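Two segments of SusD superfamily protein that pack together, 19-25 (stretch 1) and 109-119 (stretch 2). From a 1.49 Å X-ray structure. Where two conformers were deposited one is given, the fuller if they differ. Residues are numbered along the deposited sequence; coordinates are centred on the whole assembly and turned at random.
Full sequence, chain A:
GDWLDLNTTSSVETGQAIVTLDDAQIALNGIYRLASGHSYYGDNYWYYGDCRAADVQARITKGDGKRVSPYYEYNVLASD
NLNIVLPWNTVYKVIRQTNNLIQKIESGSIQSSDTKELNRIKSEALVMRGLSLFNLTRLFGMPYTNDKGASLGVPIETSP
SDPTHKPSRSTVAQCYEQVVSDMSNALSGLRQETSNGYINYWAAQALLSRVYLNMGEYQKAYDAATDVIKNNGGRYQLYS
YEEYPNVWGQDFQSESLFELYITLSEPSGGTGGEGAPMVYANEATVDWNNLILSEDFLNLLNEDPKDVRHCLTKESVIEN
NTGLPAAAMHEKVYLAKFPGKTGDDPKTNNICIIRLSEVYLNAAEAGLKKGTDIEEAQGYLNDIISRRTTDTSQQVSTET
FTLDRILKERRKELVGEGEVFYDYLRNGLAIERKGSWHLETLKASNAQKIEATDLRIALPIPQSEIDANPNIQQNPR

Stretch 1 19-25: VTLDDAQ
Stretch 2 (109-119) SIQSSDTKELN

Two capped helix starts, each with the loop leading into it, pack through one direct backbone hydrogen bond, a bridging water and two apolar side-chain pairs, Leu 21 with Leu 118 and Ala 24 with Ile 110, burying 388 Å² in total.

The loops run in the same direction. Val 19 CA lies 5.0 Å from Ile 110 CA, Thr 20 CA 5.2 Å from Gln 111 CA, and Leu 21 CA 5.8 Å from Ser 112 CA. Gln 111 N donates to Val 19 O at 2.6 Å, with an angle of 155° at the hydrogen. Water 1 continues the link: it accepts from Leu 21 N at 2.9 Å and donates to Gln 111 O at 3.0 Å.

Residues 21-25 are helical, with phi/psi near -60/-42. Thr 20 (-106/165, chi1 p) caps this helix: Thr 20 OG1 accepts from Asp 23 N at 3.0 Å. Asp 23 (chi1 m) answers, Asp 23 OD2 accepting from Thr 20 N at 3.1 Å.

In stretch 2, Ile 110 (-103/126) and Ser 112 (-150/140) are extended, with Gln 111 (-80/70, chi1 m) between them. Ser 113 (-97/5) follows, and residues 115-119 are helical, near -64/-39. Asp 114 (-85/82, chi1 t) is the N-cap. Asp 114 OD1 accepts from Glu 117 N at 3.2 Å. Each cap serves a first-turn N-H that lacks a helical carbonyl partner. Ser 112 OG (chi1 t) accepts from Asp 114 N at 3.1 Å.

Leu 21 (chi1 t, chi2 p) leaves its backbone sideways, but its end comes nearer to stretch 2. Leu 21 CD1 lies 3.8 Å from Leu 118 CD2 (chi1 m, chi2 t) and 3.9 Å from the aliphatic Glu 117 CB. Leu 21 CB is 3.8 Å from Ser 112 OG, a nonpolar touch. One turn on, Ala 24 points toward stretch 2, Ala 24 CB 3.9 Å from Ile 110 CD1 (chi1 m, chi2 t). Ile 110 CG2 also packs 3.8 Å from Thr 20 C.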

# COMPACT_ATOMS: atom_id res chain seq x y z
N VAL A 19 12.37 -14.17 -27.20
CA VAL A 19 12.53 -15.39 -28.04
C VAL A 19 12.09 -16.64 -27.26
O VAL A 19 11.26 -17.41 -27.75
CB VAL A 19 14.00 -15.61 -28.57
CG1 VAL A 19 14.12 -16.87 -29.40
CG2 VAL A 19 14.50 -14.40 -29.35
N THR A 20 12.69 -16.88 -26.09
CA THR A 20 12.46 -18.13 -25.35
C THR A 20 11.56 -17.91 -24.14
O THR A 20 11.36 -16.79 -23.72
CB THR A 20 13.79 -18.75 -24.87
OG1 THR A 20 14.36 -17.91 -23.85
CG2 THR A 20 14.78 -18.94 -26.03
N LEU A 21 11.04 -19.01 -23.59
CA LEU A 21 10.30 -18.98 -22.35
C LEU A 21 11.13 -18.30 -21.26
O LEU A 21 10.63 -17.47 -20.50
CB LEU A 21 9.90 -20.38 -21.93
CG LEU A 21 9.09 -20.50 -20.64
CD1 LEU A 21 7.69 -19.86 -20.75
CD2 LEU A 21 8.97 -21.96 -20.29
N ASP A 22 12.43 -18.65 -21.19
CA ASP A 22 13.26 -18.04 -20.14
C ASP A 22 13.39 -16.53 -20.35
O ASP A 22 13.37 -15.80 -19.38
CB ASP A 22 14.65 -18.68 -20.00
CG ASP A 22 15.36 -18.25 -18.71
OD1 ASP A 22 14.79 -18.46 -17.61
OD2 ASP A 22 16.46 -17.68 -18.78
N ASP A 23 13.50 -16.08 -21.61
CA ASP A 23 13.50 -14.64 -21.90
C ASP A 23 12.21 -13.96 -21.41
O ASP A 23 12.24 -12.87 -20.87
CB ASP A 23 13.65 -14.38 -23.40
CG ASP A 23 15.01 -14.80 -23.96
OD1 ASP A 23 16.02 -14.84 -23.20
OD2 ASP A 23 15.06 -15.10 -25.18
N ALA A 24 11.07 -14.62 -21.60
CA ALA A 24 9.82 -14.10 -21.07
C ALA A 24 9.81 -13.99 -19.54
O ALA A 24 9.34 -13.01 -18.98
CB ALA A 24 8.66 -14.97 -21.54
N GLN A 25 10.32 -15.02 -18.88
CA GLN A 25 10.45 -14.97 -17.43
C GLN A 25 11.38 -13.84 -16.96
O GLN A 25 11.10 -13.18 -15.98
CB GLN A 25 10.96 -16.29 -16.85
CG GLN A 25 11.02 -16.30 -15.32
CD GLN A 25 9.67 -16.16 -14.68
OE1 GLN A 25 8.75 -16.90 -15.03
NE2 GLN A 25 9.54 -15.29 -13.72
N SER A 109 4.82 -15.34 -30.89
CA SER A 109 6.22 -15.12 -31.32
C SER A 109 7.23 -15.38 -30.19
O SER A 109 8.34 -14.81 -30.16
CB SER A 109 6.37 -13.67 -31.79
OG SER A 109 6.22 -12.77 -30.71
N ILE A 110 6.81 -16.15 -29.20
CA ILE A 110 7.73 -16.74 -28.22
C ILE A 110 7.92 -18.21 -28.61
O ILE A 110 6.95 -18.96 -28.81
CB ILE A 110 7.23 -16.67 -26.78
CG1 ILE A 110 7.17 -15.21 -26.30
CG2 ILE A 110 8.14 -17.49 -25.84
CD1 ILE A 110 6.78 -15.08 -24.93
N GLN A 111 9.18 -18.61 -28.77
CA GLN A 111 9.51 -19.94 -29.24
C GLN A 111 9.42 -20.96 -28.09
O GLN A 111 10.43 -21.48 -27.61
CB GLN A 111 10.90 -19.93 -29.89
CG GLN A 111 10.94 -19.13 -31.20
N SER A 112 8.19 -21.22 -27.65
CA SER A 112 7.93 -22.18 -26.58
C SER A 112 6.56 -22.83 -26.78
O SER A 112 5.61 -22.15 -27.14
CB SER A 112 7.99 -21.49 -25.21
OG SER A 112 7.55 -22.35 -24.17
N SER A 113 6.47 -24.13 -26.53
CA SER A 113 5.19 -24.84 -26.51
C SER A 113 4.63 -25.01 -25.09
O SER A 113 3.60 -25.68 -24.92
CB SER A 113 5.35 -26.21 -27.18
OG SER A 113 6.35 -26.96 -26.51
N ASP A 114 5.28 -24.42 -24.08
CA ASP A 114 4.87 -24.61 -22.69
C ASP A 114 3.76 -23.60 -22.34
O ASP A 114 3.98 -22.55 -21.72
CB ASP A 114 6.07 -24.49 -21.75
CG ASP A 114 5.77 -24.98 -20.32
OD1 ASP A 114 4.57 -25.06 -19.93
OD2 ASP A 114 6.74 -25.25 -19.58
N THR A 115 2.55 -23.98 -22.74
CA THR A 115 1.37 -23.11 -22.62
C THR A 115 1.06 -22.74 -21.18
O THR A 115 0.67 -21.63 -20.90
CB THR A 115 0.14 -23.80 -23.22
OG1 THR A 115 0.45 -24.22 -24.55
CG2 THR A 115 -1.07 -22.89 -23.23
N LYS A 116 1.22 -23.69 -20.28
CA LYS A 116 0.94 -23.47 -18.87
C LYS A 116 1.88 -22.40 -18.29
O LYS A 116 1.45 -21.54 -17.51
CB LYS A 116 1.10 -24.78 -18.09
CG LYS A 116 0.57 -24.72 -16.66
CD LYS A 116 0.75 -26.05 -15.95
N GLU A 117 3.16 -22.47 -18.64
CA GLU A 117 4.11 -21.48 -18.15
C GLU A 117 3.90 -20.14 -18.82
O GLU A 117 3.96 -19.12 -18.15
CB GLU A 117 5.55 -21.96 -18.33
CG GLU A 117 5.98 -22.96 -17.25
CD GLU A 117 6.20 -22.23 -15.91
OE1 GLU A 117 7.28 -21.64 -15.70
OE2 GLU A 117 5.30 -22.20 -15.07
N LEU A 118 3.65 -20.14 -20.14
CA LEU A 118 3.34 -18.87 -20.84
C LEU A 118 2.12 -18.21 -20.22
O LEU A 118 2.09 -17.01 -20.02
CB LEU A 118 3.10 -19.09 -22.33
CG LEU A 118 4.32 -19.52 -23.20
CD1 LEU A 118 3.90 -20.08 -24.56
CD2 LEU A 118 5.29 -18.34 -23.32
N ASN A 119 1.12 -19.01 -19.89
CA ASN A 119 -0.08 -18.47 -19.29
C ASN A 119 0.13 -17.97 -17.87
O ASN A 119 -0.46 -16.98 -17.45
CB ASN A 119 -1.18 -19.52 -19.31
CG ASN A 119 -2.52 -18.90 -19.20
OD1 ASN A 119 -2.82 -17.96 -19.93
ND2 ASN A 119 -3.34 -19.41 -18.29
O HOH W 1 11.54 -21.62 -24.84
O HOH W 2 9.89 -19.63 -16.50